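Local coordinates for protein (S)-ureidoglycine aminohydrolase (Escherichia coli, PDB 1RC6) that catalyses the manganese-dependent, stereospecific hydrolysis of (S)-ureidoglycine to (S)-ureidoglycolate and ammonia during allantoin degradation, at residues A[79-84]-A[131-136]; A[109-114]-A[144-149]. One frame throughout, in Å; residues are numbered along the deposited sequence.

Interaction 1. Residues A[79-84]-A[131-136]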
# COMPACT_ATOMS: atom_id res chain seq x y z
N GLU A 79 -18.88 0.56 7.02
CA GLU A 79 -19.79 1.43 6.28
C GLU A 79 -19.11 2.69 5.74
O GLU A 79 -18.42 3.40 6.47
CB GLU A 79 -20.99 1.83 7.15
CG GLU A 79 -22.03 0.73 7.30
CD GLU A 79 -22.58 0.25 5.96
OE1 GLU A 79 -23.15 1.09 5.23
OE2 GLU A 79 -22.43 -0.95 5.63
N GLY A 80 -19.34 2.97 4.46
CA GLY A 80 -18.74 4.14 3.84
C GLY A 80 -17.23 4.05 3.74
O GLY A 80 -16.55 5.03 3.43
N ILE A 81 -16.69 2.86 3.97
CA ILE A 81 -15.26 2.64 3.93
C ILE A 81 -14.86 1.71 2.80
O ILE A 81 -15.41 0.62 2.68
CB ILE A 81 -14.80 2.02 5.27
CG1 ILE A 81 -14.90 3.08 6.36
CG2 ILE A 81 -13.39 1.46 5.14
CD1 ILE A 81 -14.58 2.57 7.73
N GLU A 82 -13.93 2.16 1.95
CA GLU A 82 -13.46 1.32 0.84
C GLU A 82 -12.10 0.73 1.26
O GLU A 82 -11.35 1.35 2.01
CB GLU A 82 -13.33 2.14 -0.45
CG GLU A 82 -12.36 3.31 -0.38
CD GLU A 82 -12.43 4.21 -1.62
OE1 GLU A 82 -12.62 3.69 -2.75
OE2 GLU A 82 -12.26 5.43 -1.48
N THR A 83 -11.79 -0.47 0.78
CA THR A 83 -10.54 -1.12 1.15
C THR A 83 -9.79 -1.69 -0.02
O THR A 83 -10.36 -1.86 -1.10
CB THR A 83 -10.77 -2.26 2.15
OG1 THR A 83 -11.55 -3.27 1.53
CG2 THR A 83 -11.49 -1.75 3.38
N PHE A 84 -8.52 -2.00 0.20
CA PHE A 84 -7.67 -2.56 -0.85
C PHE A 84 -6.63 -3.47 -0.23
O PHE A 84 -5.97 -3.11 0.75
CB PHE A 84 -7.00 -1.43 -1.63
CG PHE A 84 -5.96 -1.90 -2.61
CD1 PHE A 84 -4.66 -2.14 -2.20
CD2 PHE A 84 -6.30 -2.11 -3.95
CE1 PHE A 84 -3.70 -2.60 -3.10
CE2 PHE A 84 -5.34 -2.57 -4.86
CZ PHE A 84 -4.05 -2.81 -4.44
N LEU A 131 -2.37 -3.80 3.47
CA LEU A 131 -3.76 -3.36 3.58
C LEU A 131 -3.92 -1.87 3.55
O LEU A 131 -3.04 -1.14 3.99
CB LEU A 131 -4.38 -3.88 4.87
CG LEU A 131 -5.05 -5.25 4.77
CD1 LEU A 131 -5.59 -5.60 6.14
CD2 LEU A 131 -6.16 -5.24 3.71
N TYR A 132 -5.08 -1.43 3.07
CA TYR A 132 -5.36 -0.01 2.95
C TYR A 132 -6.85 0.26 3.03
O TYR A 132 -7.66 -0.51 2.52
CB TYR A 132 -4.83 0.48 1.61
CG TYR A 132 -5.13 1.93 1.28
CD1 TYR A 132 -6.38 2.31 0.82
CD2 TYR A 132 -4.14 2.91 1.40
CE1 TYR A 132 -6.63 3.64 0.46
CE2 TYR A 132 -4.39 4.24 1.06
CZ TYR A 132 -5.63 4.59 0.58
OH TYR A 132 -5.86 5.89 0.17
N LYS A 133 -7.21 1.35 3.69
CA LYS A 133 -8.61 1.72 3.80
C LYS A 133 -8.73 3.23 3.91
O LYS A 133 -7.84 3.89 4.41
CB LYS A 133 -9.25 1.08 5.03
CG LYS A 133 -8.77 1.66 6.36
CD LYS A 133 -9.62 1.18 7.53
CE LYS A 133 -9.12 1.75 8.84
NZ LYS A 133 -9.95 1.35 10.00
N ARG A 134 -9.84 3.77 3.42
CA ARG A 134 -10.11 5.20 3.48
C ARG A 134 -11.62 5.39 3.43
O ARG A 134 -12.36 4.47 3.09
CB ARG A 134 -9.46 5.96 2.32
CG ARG A 134 -10.14 5.75 0.99
CD ARG A 134 -9.48 6.55 -0.12
NE ARG A 134 -9.57 8.00 0.09
CZ ARG A 134 -8.53 8.77 0.39
NH1 ARG A 134 -7.31 8.24 0.52
NH2 ARG A 134 -8.70 10.07 0.59
N ARG A 135 -12.08 6.59 3.77
CA ARG A 135 -13.50 6.88 3.74
C ARG A 135 -13.85 7.33 2.32
O ARG A 135 -13.39 8.38 1.85
CB ARG A 135 -13.84 7.94 4.78
CG ARG A 135 -15.32 8.24 4.91
CD ARG A 135 -15.70 8.50 6.36
NE ARG A 135 -14.91 9.57 6.98
CZ ARG A 135 -14.98 9.92 8.27
NH1 ARG A 135 -15.81 9.28 9.09
NH2 ARG A 135 -14.22 10.90 8.73
N TYR A 136 -14.64 6.52 1.64
CA TYR A 136 -15.04 6.82 0.27
C TYR A 136 -15.87 8.09 0.08
O TYR A 136 -16.73 8.43 0.90
CB TYR A 136 -15.80 5.63 -0.30
CG TYR A 136 -16.34 5.88 -1.68
CD1 TYR A 136 -17.68 6.24 -1.87
CD2 TYR A 136 -15.51 5.80 -2.79
CE1 TYR A 136 -18.17 6.51 -3.15
CE2 TYR A 136 -15.99 6.06 -4.07
CZ TYR A 136 -17.32 6.42 -4.25
OH TYR A 136 -17.79 6.67 -5.52
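Strands 81-84 and 131-135 run antiparallel, their short axes 4.7 Å apart at closest approach with their directions at 160°. Between Glu82 and Arg134 both amides bond, and Glu82 N meets Arg134 O at 3.0 Å nearly along the C=O axis. Phe84 N reaches Tyr132 O at 2.9 Å, whereas the return bond is weak. Past the last bridge, Tyr136 N bonds to Gly80 O (3.0 Å), so the ladder extends into the flanking turns. Both strands belong to the antiparallel sheet of the N-terminal cupin domain, where 127-135 lies between 81-89 and 60-67. Glu82 and Arg134 lie side by side on the face shared with Phe84 and Tyr132, a face that packs on Met179 and Met181 of strand 179-186. With carboxylate and guanidinium planes 74° apart, Glu82 OE2 stands 4.0 Å from Arg134 NE, too far for a salt bridge. The carboxylate instead touches the aliphatic Arg134 CG and the edge of the Tyr136 ring, while OE1 bonds to Tyr110. Arg134, bent at chi3 (-63°), directs NH1 in its own plane to Tyr132 OH at 2.8 Å; NH2 bonds to Ser58 OG. On the opposite face, Thr83 CG2 packs against Lys133 CB.

Interaction 2. Residues A[109-114]-A[144-149]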
# COMPACT_ATOMS: atom_id res chain seq x y z
N LEU A 109 -7.09 -7.15 -4.31
CA LEU A 109 -8.53 -7.09 -4.17
C LEU A 109 -9.01 -5.74 -3.63
O LEU A 109 -8.62 -5.33 -2.54
CB LEU A 109 -9.03 -8.19 -3.24
CG LEU A 109 -10.51 -8.03 -2.86
CD1 LEU A 109 -11.37 -8.15 -4.10
CD2 LEU A 109 -10.90 -9.08 -1.85
N TYR A 110 -9.86 -5.08 -4.40
CA TYR A 110 -10.45 -3.81 -3.99
C TYR A 110 -11.92 -4.03 -3.66
O TYR A 110 -12.62 -4.77 -4.35
CB TYR A 110 -10.35 -2.75 -5.11
CG TYR A 110 -11.22 -1.54 -4.84
CD1 TYR A 110 -12.58 -1.56 -5.13
CD2 TYR A 110 -10.72 -0.42 -4.17
CE1 TYR A 110 -13.42 -0.51 -4.76
CE2 TYR A 110 -11.54 0.63 -3.80
CZ TYR A 110 -12.90 0.58 -4.09
OH TYR A 110 -13.74 1.59 -3.69
N CYS A 111 -12.39 -3.40 -2.59
CA CYS A 111 -13.78 -3.51 -2.20
C CYS A 111 -14.43 -2.14 -2.05
O CYS A 111 -13.93 -1.28 -1.32
CB CYS A 111 -13.93 -4.25 -0.86
SG CYS A 111 -13.57 -6.02 -0.92
N PRO A 112 -15.56 -1.92 -2.75
CA PRO A 112 -16.24 -0.62 -2.64
C PRO A 112 -16.75 -0.51 -1.22
O PRO A 112 -16.72 -1.47 -0.46
CB PRO A 112 -17.37 -0.74 -3.66
CG PRO A 112 -17.70 -2.21 -3.61
CD PRO A 112 -16.31 -2.82 -3.63
N PRO A 113 -17.24 0.68 -0.84
CA PRO A 113 -17.77 0.93 0.50
C PRO A 113 -18.82 -0.08 0.91
O PRO A 113 -19.67 -0.46 0.11
CB PRO A 113 -18.37 2.32 0.38
CG PRO A 113 -17.54 2.95 -0.67
CD PRO A 113 -17.38 1.86 -1.69
N GLY A 114 -18.75 -0.53 2.16
CA GLY A 114 -19.73 -1.48 2.66
C GLY A 114 -19.41 -2.95 2.50
O GLY A 114 -19.71 -3.74 3.39
N PRO A 144 -18.30 3.01 -7.30
CA PRO A 144 -17.18 2.11 -7.59
C PRO A 144 -17.66 0.67 -7.53
O PRO A 144 -18.85 0.41 -7.31
CB PRO A 144 -16.20 2.45 -6.49
CG PRO A 144 -17.13 2.61 -5.31
CD PRO A 144 -18.30 3.41 -5.88
N TRP A 145 -16.75 -0.28 -7.71
CA TRP A 145 -17.12 -1.68 -7.66
C TRP A 145 -15.93 -2.60 -7.38
O TRP A 145 -14.78 -2.24 -7.61
CB TRP A 145 -17.80 -2.10 -8.97
CG TRP A 145 -16.95 -1.86 -10.16
CD1 TRP A 145 -16.02 -2.71 -10.70
CD2 TRP A 145 -16.92 -0.67 -10.96
NE1 TRP A 145 -15.42 -2.12 -11.78
CE2 TRP A 145 -15.95 -0.87 -11.97
CE3 TRP A 145 -17.62 0.54 -10.91
CZ2 TRP A 145 -15.66 0.10 -12.94
CZ3 TRP A 145 -17.34 1.51 -11.87
CH2 TRP A 145 -16.36 1.29 -12.88
N LEU A 146 -16.24 -3.80 -6.89
CA LEU A 146 -15.23 -4.79 -6.56
C LEU A 146 -14.32 -5.02 -7.75
O LEU A 146 -14.78 -5.17 -8.87
CB LEU A 146 -15.94 -6.09 -6.16
CG LEU A 146 -15.31 -7.49 -5.97
CD1 LEU A 146 -13.91 -7.59 -6.51
CD2 LEU A 146 -15.34 -7.83 -4.51
N VAL A 147 -13.02 -5.03 -7.49
CA VAL A 147 -12.04 -5.30 -8.53
C VAL A 147 -11.01 -6.24 -7.93
O VAL A 147 -10.61 -6.08 -6.78
CB VAL A 147 -11.33 -4.02 -9.00
CG1 VAL A 147 -10.31 -4.36 -10.08
CG2 VAL A 147 -12.35 -3.04 -9.52
N SER A 148 -10.59 -7.24 -8.70
CA SER A 148 -9.61 -8.19 -8.22
C SER A 148 -8.80 -8.76 -9.38
O SER A 148 -9.28 -8.84 -10.50
CB SER A 148 -10.32 -9.31 -7.46
OG SER A 148 -9.38 -10.21 -6.90
N GLY A 149 -7.56 -9.15 -9.11
CA GLY A 149 -6.72 -9.70 -10.16
C GLY A 149 -5.29 -9.86 -9.68
O GLY A 149 -5.03 -9.93 -8.47
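Tyr110 leads this contact, in which strand 107-111 of the N-terminal cupin sheet pairs antiparallel with 147-150, an edge strand of that sheet within the chain. Tyr110 N gives Val147 O an almost straight hydrogen bond (2.7 Å, 177° at the hydrogen). The return bond from Val147 N to Tyr110 O is longer, 3.2 Å, and its donor sits above the carbonyl plane. From the backbone outward, Tyr110 CB faces Val147 CB at 4.2 Å on the same side of the sheet. With CG anti to the backbone N (chi1 167°), the ring passes along the 145-147 backbone. CD1 meets Trp145 O at 3.4 Å, and Leu146 CA lies at the ring edge. At the tip, OH touches Pro144 CB but bonds to Glu82. Pro144 CG also lies 3.7 Å from both Pro112 CB and Pro113 CD, so three prolines meet beyond the paired strands. Leu109, on the side it shares with Ser148, brings CD1 to 3.5 Å from Leu146 CD1. Two hydrogen bonds of a single residue pair thus hold the backbones, and apolar contacts carry the rest; the phenol's bond may help offset repulsion between the Glu82 carboxylate and nearby Asp178.

In the fold
Interactions 1 and 2 lie in one sheet of the N-terminal cupin domain, their centres 10 Å apart, because strands 81-89 and 107-111 are neighbours: Thr83 O and Cys111 N, 3.0 Å apart, probably hydrogen-bond. A second tie joins side chains, Glu82 OE1 to Tyr110 OH at 2.6 Å. At the turn ends Tyr136 also bridges the two contacts, packing on Pro113 and Pro144 while its OH hydrogen-bonds to Gly176 O. The metal and substrate site, inferred by similarity, belongs to the C-terminal cupin domain. Interaction 1 approaches it more closely: the Tyr132 side chain is about 8 Å from that of His202 and about 7 Å from that of Lys253, against about 12 Å from Tyr110 to Lys253.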